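Long-range contacts in pectate lyase (Pectobacterium carotovorum, PDB 4U4B), which probably depolymerises polygalacturonate and methylated pectins by calcium-dependent eliminative cleavage within the chain: residues Leu167-Lys172 with Glu188-Glu193; Glu193-Asp198 with Lys224-Leu229; Ala199-Gly204 with Gln230-Asn235; Lys252-Cys257 with Arg267-Ile272. All blocks are in the same frame, centred on the assembly; numbering follows the deposited sequence.

Interaction 1. Residues Leu167-Lys172 with Glu188-Glu193; sequences LRISEK and ENVIWE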
# COMPACT_ATOMS: atom_id res chain seq x y z
N LEU A 167 -6.93 2.26 -8.31
CA LEU A 167 -6.77 3.71 -8.45
C LEU A 167 -5.29 4.07 -8.46
O LEU A 167 -4.52 3.59 -7.64
CB LEU A 167 -7.48 4.45 -7.32
CG LEU A 167 -7.29 5.98 -7.29
CD1 LEU A 167 -8.09 6.63 -8.41
CD2 LEU A 167 -7.71 6.55 -5.94
N ARG A 168 -4.92 4.93 -9.39
CA ARG A 168 -3.58 5.52 -9.42
C ARG A 168 -3.68 6.96 -8.87
O ARG A 168 -4.59 7.71 -9.22
CB ARG A 168 -3.04 5.47 -10.85
CG ARG A 168 -1.62 5.95 -11.04
CD ARG A 168 -1.14 5.71 -12.48
NE ARG A 168 -1.38 4.33 -12.93
CZ ARG A 168 -0.43 3.39 -12.99
NH1 ARG A 168 0.81 3.65 -12.63
NH2 ARG A 168 -0.74 2.16 -13.41
N ILE A 169 -2.76 7.33 -7.98
CA ILE A 169 -2.80 8.64 -7.34
C ILE A 169 -1.52 9.39 -7.67
O ILE A 169 -0.44 8.91 -7.38
CB ILE A 169 -2.96 8.51 -5.83
CG1 ILE A 169 -4.37 8.00 -5.49
CG2 ILE A 169 -2.67 9.86 -5.13
CD1 ILE A 169 -4.58 7.68 -4.04
N SER A 170 -1.64 10.55 -8.29
CA SER A 170 -0.44 11.30 -8.65
C SER A 170 -0.70 12.80 -8.68
O SER A 170 -1.82 13.24 -8.93
CB SER A 170 0.06 10.84 -10.01
OG SER A 170 1.27 11.48 -10.35
N GLU A 171 0.35 13.58 -8.40
CA GLU A 171 0.32 15.04 -8.42
C GLU A 171 1.76 15.55 -8.22
O GLU A 171 2.51 15.01 -7.39
CB GLU A 171 -0.61 15.59 -7.33
CG GLU A 171 -0.64 17.12 -7.15
CD GLU A 171 -1.55 17.83 -8.13
OE1 GLU A 171 -2.02 17.18 -9.09
OE2 GLU A 171 -1.82 19.03 -7.94
N LYS A 172 2.17 16.56 -8.98
CA LYS A 172 3.55 17.03 -8.86
C LYS A 172 3.77 17.68 -7.50
O LYS A 172 3.00 18.55 -7.08
CB LYS A 172 3.91 18.01 -9.98
CG LYS A 172 5.37 18.49 -9.96
CD LYS A 172 6.37 17.34 -10.20
CE LYS A 172 7.79 17.86 -10.49
NZ LYS A 172 8.81 16.77 -10.62
N GLU A 188 -8.02 -1.30 -2.04
CA GLU A 188 -7.48 -2.42 -2.82
C GLU A 188 -6.81 -1.97 -4.10
O GLU A 188 -7.37 -1.19 -4.86
CB GLU A 188 -8.59 -3.42 -3.14
CG GLU A 188 -9.52 -3.75 -1.97
CD GLU A 188 -10.64 -4.73 -2.35
OE1 GLU A 188 -10.73 -5.14 -3.54
OE2 GLU A 188 -11.42 -5.10 -1.45
N ASN A 189 -5.60 -2.47 -4.33
CA ASN A 189 -4.86 -2.18 -5.56
C ASN A 189 -4.82 -0.69 -5.88
O ASN A 189 -5.28 -0.24 -6.93
CB ASN A 189 -5.45 -2.97 -6.72
CG ASN A 189 -4.64 -2.83 -7.98
OD1 ASN A 189 -3.45 -2.52 -7.95
ND2 ASN A 189 -5.29 -3.05 -9.11
N VAL A 190 -4.28 0.09 -4.96
CA VAL A 190 -4.05 1.50 -5.22
C VAL A 190 -2.57 1.73 -5.39
O VAL A 190 -1.77 1.25 -4.60
CB VAL A 190 -4.61 2.38 -4.09
CG1 VAL A 190 -4.15 3.81 -4.24
CG2 VAL A 190 -6.14 2.29 -4.09
N ILE A 191 -2.19 2.43 -6.46
CA ILE A 191 -0.80 2.80 -6.66
C ILE A 191 -0.59 4.28 -6.32
O ILE A 191 -1.04 5.17 -7.04
CB ILE A 191 -0.36 2.51 -8.10
CG1 ILE A 191 -0.55 1.01 -8.40
CG2 ILE A 191 1.07 2.96 -8.32
CD1 ILE A 191 0.05 0.54 -9.70
N TRP A 192 0.07 4.54 -5.19
CA TRP A 192 0.43 5.91 -4.81
C TRP A 192 1.78 6.28 -5.42
O TRP A 192 2.84 5.90 -4.89
CB TRP A 192 0.52 6.08 -3.29
CG TRP A 192 -0.72 5.98 -2.48
CD1 TRP A 192 -1.46 7.02 -1.99
CD2 TRP A 192 -1.32 4.78 -1.98
NE1 TRP A 192 -2.51 6.54 -1.24
CE2 TRP A 192 -2.44 5.17 -1.22
CE3 TRP A 192 -1.03 3.42 -2.11
CZ2 TRP A 192 -3.27 4.24 -0.59
CZ3 TRP A 192 -1.85 2.50 -1.47
CH2 TRP A 192 -2.96 2.92 -0.72
N GLU A 193 1.74 7.01 -6.53
CA GLU A 193 2.95 7.37 -7.24
C GLU A 193 3.62 8.58 -6.63
O GLU A 193 4.84 8.73 -6.75
CB GLU A 193 2.64 7.62 -8.71
CG GLU A 193 2.17 6.39 -9.44
CD GLU A 193 1.73 6.71 -10.85
OE1 GLU A 193 0.99 7.70 -11.02
OE2 GLU A 193 2.13 5.99 -11.78

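Interaction 2. Residues Glu193-Asp198 with Lys224-Leu229; sequences EDICED and KPDKVL. With SO4 (sulfate ion), chain B.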
# COMPACT_ATOMS: atom_id res chain seq x y z
N GLU A 193 1.74 7.01 -6.53
CA GLU A 193 2.95 7.37 -7.24
C GLU A 193 3.62 8.58 -6.63
O GLU A 193 4.84 8.73 -6.75
CB GLU A 193 2.64 7.62 -8.71
CG GLU A 193 2.17 6.39 -9.44
CD GLU A 193 1.73 6.71 -10.85
OE1 GLU A 193 0.99 7.70 -11.02
OE2 GLU A 193 2.13 5.99 -11.78
N ASP A 194 2.82 9.43 -5.99
CA ASP A 194 3.27 10.69 -5.37
C ASP A 194 2.60 10.87 -4.02
O ASP A 194 1.37 10.94 -3.95
CB ASP A 194 2.91 11.91 -6.22
CG ASP A 194 3.83 12.08 -7.41
OD1 ASP A 194 5.04 12.34 -7.21
OD2 ASP A 194 3.32 12.00 -8.55
N ILE A 195 3.39 10.97 -2.97
CA ILE A 195 2.86 11.06 -1.62
C ILE A 195 3.32 12.35 -0.95
O ILE A 195 4.50 12.69 -1.04
CB ILE A 195 3.30 9.84 -0.78
CG1 ILE A 195 2.52 8.60 -1.20
CG2 ILE A 195 3.12 10.09 0.72
CD1 ILE A 195 3.16 7.30 -0.72
N CYS A 196 2.41 13.07 -0.29
CA CYS A 196 2.83 14.18 0.55
C CYS A 196 3.40 13.68 1.87
O CYS A 196 4.62 13.65 2.05
CB CYS A 196 1.67 15.13 0.83
SG CYS A 196 0.98 15.87 -0.65
N GLU A 197 2.53 13.28 2.79
CA GLU A 197 2.99 12.82 4.10
C GLU A 197 2.47 11.43 4.41
O GLU A 197 3.22 10.56 4.89
CB GLU A 197 2.55 13.81 5.20
CG GLU A 197 3.04 13.46 6.62
CD GLU A 197 4.54 13.14 6.66
OE1 GLU A 197 5.33 13.88 6.01
OE2 GLU A 197 4.93 12.15 7.32
N ASP A 198 1.19 11.21 4.11
CA ASP A 198 0.55 9.93 4.36
C ASP A 198 -0.22 9.46 3.13
O ASP A 198 -1.10 10.18 2.63
CB ASP A 198 -0.42 10.03 5.54
CG ASP A 198 0.23 10.60 6.80
OD1 ASP A 198 1.38 10.23 7.10
OD2 ASP A 198 -0.42 11.43 7.48
N LYS A 224 10.91 16.44 5.99
CA LYS A 224 10.57 15.43 6.98
C LYS A 224 9.97 14.19 6.30
O LYS A 224 9.18 14.29 5.37
CB LYS A 224 9.63 16.00 8.04
CG LYS A 224 8.42 16.77 7.52
CD LYS A 224 7.23 15.86 7.34
CE LYS A 224 6.97 14.96 8.56
NZ LYS A 224 6.20 15.63 9.65
N PRO A 225 10.39 13.01 6.78
CA PRO A 225 10.07 11.70 6.20
C PRO A 225 8.57 11.41 6.22
O PRO A 225 7.89 11.81 7.16
CB PRO A 225 10.83 10.73 7.12
CG PRO A 225 11.87 11.56 7.81
CD PRO A 225 11.22 12.88 7.99
N ASP A 226 8.07 10.72 5.20
CA ASP A 226 6.64 10.46 5.13
C ASP A 226 6.27 9.29 6.04
O ASP A 226 7.13 8.52 6.45
CB ASP A 226 6.21 10.20 3.68
CG ASP A 226 6.72 8.87 3.12
OD1 ASP A 226 7.63 8.27 3.72
OD2 ASP A 226 6.21 8.44 2.06
N LYS A 227 4.99 9.20 6.40
CA LYS A 227 4.47 8.04 7.11
C LYS A 227 3.38 7.43 6.24
O LYS A 227 2.29 7.98 6.15
CB LYS A 227 3.92 8.42 8.49
CG LYS A 227 4.99 8.77 9.52
CD LYS A 227 4.77 10.16 10.04
CE LYS A 227 6.08 10.76 10.49
NZ LYS A 227 5.85 12.05 11.22
N VAL A 228 3.68 6.30 5.61
CA VAL A 228 2.84 5.80 4.54
C VAL A 228 1.43 5.56 5.07
O VAL A 228 0.47 6.10 4.53
CB VAL A 228 3.42 4.53 3.92
CG1 VAL A 228 2.56 4.09 2.75
CG2 VAL A 228 4.83 4.81 3.49
N LEU A 229 1.33 4.79 6.15
CA LEU A 229 0.07 4.58 6.85
C LEU A 229 0.08 5.30 8.19
O LEU A 229 0.96 5.06 9.02
CB LEU A 229 -0.19 3.10 7.05
CG LEU A 229 -0.06 2.29 5.76
CD1 LEU A 229 -0.26 0.78 6.02
CD2 LEU A 229 -1.04 2.81 4.70
S SO4 B . 6.56 10.52 13.87
O1 SO4 B . 5.20 10.96 13.55
O2 SO4 B . 6.76 9.16 13.37
O3 SO4 B . 7.54 11.41 13.23
O4 SO4 B . 6.78 10.55 15.32

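Interaction 3. Residues Ala199-Gly204 with Gln230-Asn235; sequences AATNLG and QQNAKN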
# COMPACT_ATOMS: atom_id res chain seq x y z
N ALA A 199 0.09 8.26 2.65
CA ALA A 199 -0.69 7.61 1.60
C ALA A 199 -2.12 7.34 2.09
O ALA A 199 -3.09 7.59 1.38
CB ALA A 199 -0.02 6.31 1.15
N ALA A 200 -2.23 6.82 3.30
CA ALA A 200 -3.54 6.57 3.90
C ALA A 200 -3.53 6.87 5.41
O ALA A 200 -2.54 6.60 6.12
CB ALA A 200 -3.98 5.15 3.65
N THR A 201 -4.64 7.45 5.87
CA THR A 201 -4.83 7.83 7.25
C THR A 201 -6.08 7.16 7.81
O THR A 201 -7.17 7.36 7.28
CB THR A 201 -4.97 9.36 7.37
OG1 THR A 201 -3.81 9.98 6.80
CG2 THR A 201 -5.12 9.79 8.82
N ASN A 202 -5.94 6.36 8.85
CA ASN A 202 -7.11 5.74 9.49
C ASN A 202 -7.65 6.60 10.63
O ASN A 202 -7.00 6.75 11.66
CB ASN A 202 -6.77 4.34 10.01
CG ASN A 202 -8.00 3.57 10.48
OD1 ASN A 202 -9.12 4.07 10.41
ND2 ASN A 202 -7.80 2.34 10.94
N LEU A 203 -8.85 7.17 10.43
CA LEU A 203 -9.54 7.91 11.49
C LEU A 203 -10.81 7.17 11.90
O LEU A 203 -11.66 7.72 12.60
CB LEU A 203 -9.89 9.32 11.03
CG LEU A 203 -8.76 10.13 10.39
CD1 LEU A 203 -9.24 11.51 10.02
CD2 LEU A 203 -7.61 10.21 11.35
N GLY A 204 -10.93 5.93 11.46
CA GLY A 204 -12.16 5.17 11.64
C GLY A 204 -11.94 3.96 12.51
O GLY A 204 -11.27 4.04 13.53
N GLN A 230 -0.89 6.19 8.41
CA GLN A 230 -0.97 6.93 9.66
C GLN A 230 -2.27 6.57 10.38
O GLN A 230 -3.32 6.50 9.76
CB GLN A 230 -0.89 8.43 9.40
CG GLN A 230 -1.05 9.30 10.64
CD GLN A 230 0.28 9.57 11.35
OE1 GLN A 230 1.35 9.36 10.79
NE2 GLN A 230 0.20 10.05 12.59
N GLN A 231 -2.19 6.33 11.69
CA GLN A 231 -3.38 6.00 12.46
C GLN A 231 -3.61 7.04 13.56
O GLN A 231 -2.77 7.19 14.45
CB GLN A 231 -3.25 4.60 13.05
CG GLN A 231 -4.55 3.93 13.48
CD GLN A 231 -4.44 2.41 13.41
OE1 GLN A 231 -3.86 1.88 12.47
NE2 GLN A 231 -4.95 1.71 14.42
N ASN A 232 -4.73 7.74 13.51
CA ASN A 232 -5.04 8.75 14.52
C ASN A 232 -6.23 8.40 15.43
O ASN A 232 -6.31 8.87 16.57
CB ASN A 232 -5.29 10.11 13.84
CG ASN A 232 -4.08 10.59 13.06
OD1 ASN A 232 -2.97 10.10 13.26
ND2 ASN A 232 -4.28 11.56 12.18
N ALA A 233 -7.15 7.59 14.93
CA ALA A 233 -8.26 7.13 15.77
C ALA A 233 -7.79 6.18 16.86
O ALA A 233 -6.87 5.40 16.66
CB ALA A 233 -9.33 6.44 14.92
N LYS A 234 -8.46 6.23 18.00
CA LYS A 234 -8.19 5.28 19.07
C LYS A 234 -9.10 4.06 18.95
O LYS A 234 -10.16 4.14 18.34
CB LYS A 234 -8.36 5.95 20.43
CG LYS A 234 -7.40 7.11 20.64
CD LYS A 234 -7.54 7.70 22.04
CE LYS A 234 -8.79 8.54 22.18
NZ LYS A 234 -8.65 9.84 21.48
N ASN A 235 -8.70 2.94 19.55
CA ASN A 235 -9.36 1.66 19.33
C ASN A 235 -9.52 1.38 17.84
O ASN A 235 -10.56 0.92 17.39
CB ASN A 235 -10.72 1.61 20.03
CG ASN A 235 -10.59 1.61 21.52
OD1 ASN A 235 -10.39 0.57 22.14
ND2 ASN A 235 -10.68 2.80 22.12

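Interaction 4. Residues Lys252-Cys257 with Arg267-Ile272; sequences KLWRSC and RNLTII. With SO4 (sulfate ion), chain B.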
# COMPACT_ATOMS: atom_id res chain seq x y z
N LYS A 252 8.37 6.06 7.62
CA LYS A 252 7.81 4.91 8.32
C LYS A 252 6.77 4.25 7.45
O LYS A 252 6.15 4.90 6.63
CB LYS A 252 7.19 5.30 9.66
CG LYS A 252 8.15 5.97 10.64
CD LYS A 252 7.55 6.10 12.04
CE LYS A 252 8.58 6.66 13.05
NZ LYS A 252 8.89 8.09 12.77
N LEU A 253 6.56 2.96 7.63
CA LEU A 253 5.49 2.32 6.89
C LEU A 253 4.15 2.59 7.57
O LEU A 253 3.15 2.89 6.91
CB LEU A 253 5.74 0.81 6.75
CG LEU A 253 4.79 0.01 5.87
CD1 LEU A 253 5.49 -1.22 5.33
CD2 LEU A 253 3.54 -0.39 6.64
N TRP A 254 4.14 2.45 8.89
CA TRP A 254 2.94 2.68 9.69
C TRP A 254 3.28 3.40 10.99
O TRP A 254 4.29 3.08 11.62
CB TRP A 254 2.25 1.36 10.01
CG TRP A 254 1.01 1.51 10.85
CD1 TRP A 254 -0.26 1.75 10.40
CD2 TRP A 254 0.93 1.43 12.28
NE1 TRP A 254 -1.13 1.80 11.47
CE2 TRP A 254 -0.42 1.62 12.63
CE3 TRP A 254 1.87 1.21 13.29
CZ2 TRP A 254 -0.86 1.60 13.96
CZ3 TRP A 254 1.44 1.19 14.61
CH2 TRP A 254 0.08 1.39 14.93
N ARG A 255 2.44 4.34 11.40
CA ARG A 255 2.70 5.11 12.62
C ARG A 255 1.41 5.42 13.38
O ARG A 255 0.49 6.06 12.85
CB ARG A 255 3.44 6.41 12.28
CG ARG A 255 3.72 7.34 13.46
CD ARG A 255 4.55 6.68 14.57
NE ARG A 255 5.15 7.66 15.46
CZ ARG A 255 4.98 7.71 16.77
NH1 ARG A 255 4.23 6.81 17.39
NH2 ARG A 255 5.57 8.67 17.47
N SER A 256 1.34 4.96 14.61
CA SER A 256 0.34 5.44 15.54
C SER A 256 0.71 6.87 15.89
O SER A 256 1.86 7.13 16.25
CB SER A 256 0.27 4.57 16.80
OG SER A 256 -0.65 5.11 17.73
N CYS A 257 -0.25 7.79 15.75
CA CYS A 257 0.01 9.22 15.96
C CYS A 257 0.78 9.49 17.25
O CYS A 257 0.34 9.11 18.33
CB CYS A 257 -1.29 10.00 15.98
SG CYS A 257 -0.98 11.79 15.92
N ARG A 267 -3.93 1.76 19.50
CA ARG A 267 -3.92 1.78 18.04
C ARG A 267 -3.17 0.55 17.59
O ARG A 267 -2.02 0.36 17.98
CB ARG A 267 -3.27 3.05 17.50
CG ARG A 267 -3.95 4.32 17.97
CD ARG A 267 -3.74 5.43 16.98
NE ARG A 267 -4.34 6.69 17.42
CZ ARG A 267 -3.68 7.62 18.11
NH1 ARG A 267 -2.41 7.41 18.44
NH2 ARG A 267 -4.28 8.74 18.45
N ASN A 268 -3.81 -0.28 16.78
CA ASN A 268 -3.23 -1.56 16.40
C ASN A 268 -2.85 -1.68 14.94
O ASN A 268 -3.52 -1.12 14.06
CB ASN A 268 -4.18 -2.70 16.76
CG ASN A 268 -4.36 -2.86 18.24
OD1 ASN A 268 -3.50 -2.45 19.01
ND2 ASN A 268 -5.47 -3.45 18.65
N LEU A 269 -1.80 -2.45 14.69
CA LEU A 269 -1.35 -2.76 13.35
C LEU A 269 -1.23 -4.26 13.20
O LEU A 269 -0.66 -4.92 14.07
CB LEU A 269 -0.01 -2.08 13.04
CG LEU A 269 0.75 -2.55 11.79
CD1 LEU A 269 -0.02 -2.23 10.50
CD2 LEU A 269 2.13 -1.92 11.72
N THR A 270 -1.76 -4.79 12.11
CA THR A 270 -1.43 -6.15 11.73
C THR A 270 -0.91 -6.13 10.30
O THR A 270 -1.63 -5.78 9.37
CB THR A 270 -2.62 -7.12 11.82
OG1 THR A 270 -3.22 -7.03 13.12
CG2 THR A 270 -2.15 -8.58 11.57
N ILE A 271 0.34 -6.51 10.14
CA ILE A 271 0.86 -6.72 8.82
C ILE A 271 0.80 -8.20 8.54
O ILE A 271 1.46 -9.00 9.22
CB ILE A 271 2.29 -6.19 8.69
CG1 ILE A 271 2.28 -4.66 8.69
CG2 ILE A 271 2.94 -6.72 7.40
CD1 ILE A 271 3.62 -4.03 8.43
N ILE A 272 -0.03 -8.58 7.56
CA ILE A 272 -0.12 -9.98 7.15
C ILE A 272 0.96 -10.26 6.11
O ILE A 272 1.57 -11.32 6.13
CB ILE A 272 -1.53 -10.32 6.58
CG1 ILE A 272 -2.58 -10.10 7.67
CG2 ILE A 272 -1.58 -11.77 6.07
CD1 ILE A 272 -4.01 -10.13 7.15
S SO4 B . 6.56 10.52 13.87
O1 SO4 B . 5.20 10.96 13.55
O2 SO4 B . 6.76 9.16 13.37
O3 SO4 B . 7.54 11.41 13.23
O4 SO4 B . 6.78 10.55 15.32

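Interaction 1. Residues Leu167-Lys172 with Glu188-Glu193
Ile169 and Trp192 show how two neighbouring turns of a solenoid fit together, for their side chains lie side by side on the face they share with Leu167 and Val190. CD1 of Ile169 comes within 3.7 Å of NE1 of Trp192 and also meets CG1 of Val190. That same CG1 sits over the centre of one face of the indole, 3.5 Å above its plane. The backbones run parallel, with Ile169 N giving a 2.9 Å hydrogen bond to Ile191 O and Glu193 N returning one to Ile169 O; the bond from Leu167 N to Asn189 O is weak.

The other face is mixed and covered by strand 24-30. There the Arg168 chain leaves anti to its amide nitrogen (chi1 -176°) and bends at chi3, placing NH1 2.8 Å from OE2 of Glu193 in a salt bridge. The two planes stand 64° apart. NH2 turns to Leu28 O, while CD1 of buried Ile191 covers one guanidinium face. Packing is looser at the partly exposed end, where Ser170 touches Glu193 through CB and gives its OG to Asp194. Stacked parallel strands with an apolar interior are characteristic of the right-handed parallel beta-helix of pectate lyases.

Interaction 2. Residues Glu193-Asp198 with Lys224-Leu229
Lys224 meets Glu197 at about a right angle, its aliphatic CD lying 3.0 Å from OE1 of the glutamate. The lysine folds back through bends at chi2, chi3 and chi4, but its NZ remains 4.1 Å from Glu197 OE1, too far for a salt bridge, though the charges may still attract. At Pro225 the backbone takes over: its carbonyl O faces OE2 of Glu197, with no hydrogen bond between them.

Asp226 follows, with CB 3.2 Å from Glu197 O and OD2 near CG2 of Ile195. Its carboxylate is held from beyond the contact, OD2 by His250 ND1 and OD1 by Gly251 N, and the side chain also touches the calcium ligand Asn216. Lys227 supplies the hydrogen bond that joins the segments, its N lying 2.7 Å from Glu197 O. Its O lies 2.6 Å from OD1 of Asp198. The lysine chain passes OE2 of Glu197 on its way outward, and NZ donates to O1 and O3 of a sulfate, each at 2.7 Å; Lys252 and Arg255 hold the same anion. Val228 then carries the chain round a corner, its O near the carbonyl carbon of Asp198.

Through Ile195, itself a calcium ligand, and through Asp226 beside Asn216, this loop packed against the start of strand 227-231 adjoins the calcium site of a polysaccharide lyase family 3 beta-helix.

Interaction 3. Residues Ala199-Gly204 with Gln230-Asn235
The amides of Asn202 and Gln231 lie alongside each other and point the same way, their planes 55° apart, so they neither stack nor share a plane. They stand on adjacent parallel strands in successive turns of the parallel beta-helix. With its CG set opposite the backbone N (chi1 -171°), Asn202 runs beside Gln231, and contact is through the stems, CB of Asn202 to CG of Gln231 at 4.1 Å, while ND2 of Asn202 approaches CD of Gln231. Each amide has other partners: Gln231 OE1 accepts from Thr238 OG1 and Trp254 NE1, while Asn202 ND2 donates to Lys205 O. The third amide, of Asn232, lies beside Leu203, whose CD2 comes 3.4 Å from its CB, with CG2 of Thr201 also near ND2.

Ala200 O accepts from Gln230 N at 2.9 Å and Gln230 O from Asn202 N, pairing Thr201 with Gln230 and Asn202 with Gln231. Beyond the strands the chains turn: Asn202 O takes a bond from Asn232 N at 3.1 Å and a weak one from Ala233 N, and CB of Ala233 packs against the Leu203 carbonyl carbon and Gly204 O.

Asn202 OD1 accepts from Gly204 N at 2.8 Å, closing an Asx turn. Within the other segment, Asn232 OD1 receives Gln230 NE2 at 3.2 Å, lying within 3° of the Gln230 amide plane.

Interaction 4. Residues Lys252-Cys257 with Arg267-Ile272
With chi1 at 179°, Trp254 throws its indole across the interior toward Leu269. The backbone sets CB of the leucine over the ring, and its chi1 of 167° sends CG and the methyls along it, bringing CD2 to CE3 of the tryptophan at 3.5 Å. The two side chains run antiparallel alongside each other. CB of Leu269 stands 3.6 Å from the centroid of the six-membered ring and 5° off its normal, a CH-pi contact over the face. Ser256 N lies over the opposite face, nearer the ring's margin, and Arg267 O sits at the ring edge near CH2. NE1 of Trp254 is engaged by Gln231 OE1. Leu253 and Ile271 extend the apolar layer, their CD2 and CD1 atoms 4.1 Å apart.

At the far end the chemistry becomes polar. The Arg267 chain runs extended from CG to NE along Ser256, and NH1 donates to Ser256 OG at 3.0 Å, with OG in the guanidinium plane and the N-H pointing at it almost straight. NH1 also makes a weak bond to Cys257 O and one to Asn263 OD1, NH2 gives to Asn232 O, and CB of Cys257 covers one guanidinium face. Asp292 OD2 is the second partner of Ser256 OG.

Away from this interface, Arg255 NE binds sulfate O2 at 3.0 Å and NH2 binds O4. The axes of the two short strand segments come within 7.9 Å and run antiparallel; the strands face each other across the core rather than pair, as opposite walls of a parallel beta-helix do.

Overall arrangement
The four contacts sample one beta-helix in different ways. Interactions 1 and 3 are parallel strand pairings between successive turns, bonded through the backbone; interaction 1 is buried with an apolar inner face, while interaction 3 is partly buried and rich in amides. Interaction 4 is a buried contact across the core, made largely by side chains, with no backbone-backbone hydrogen bond. Interaction 2, partly buried like interaction 3, joins a loop to the start of strand 227-231 through charged groups and a single backbone bond. That strand serves both interactions 2 and 3, and strand 252-256 of interaction 4 lies beside it. Glu193 is common to interactions 1 and 2, whereas one sulfate connects interactions 2 and 4.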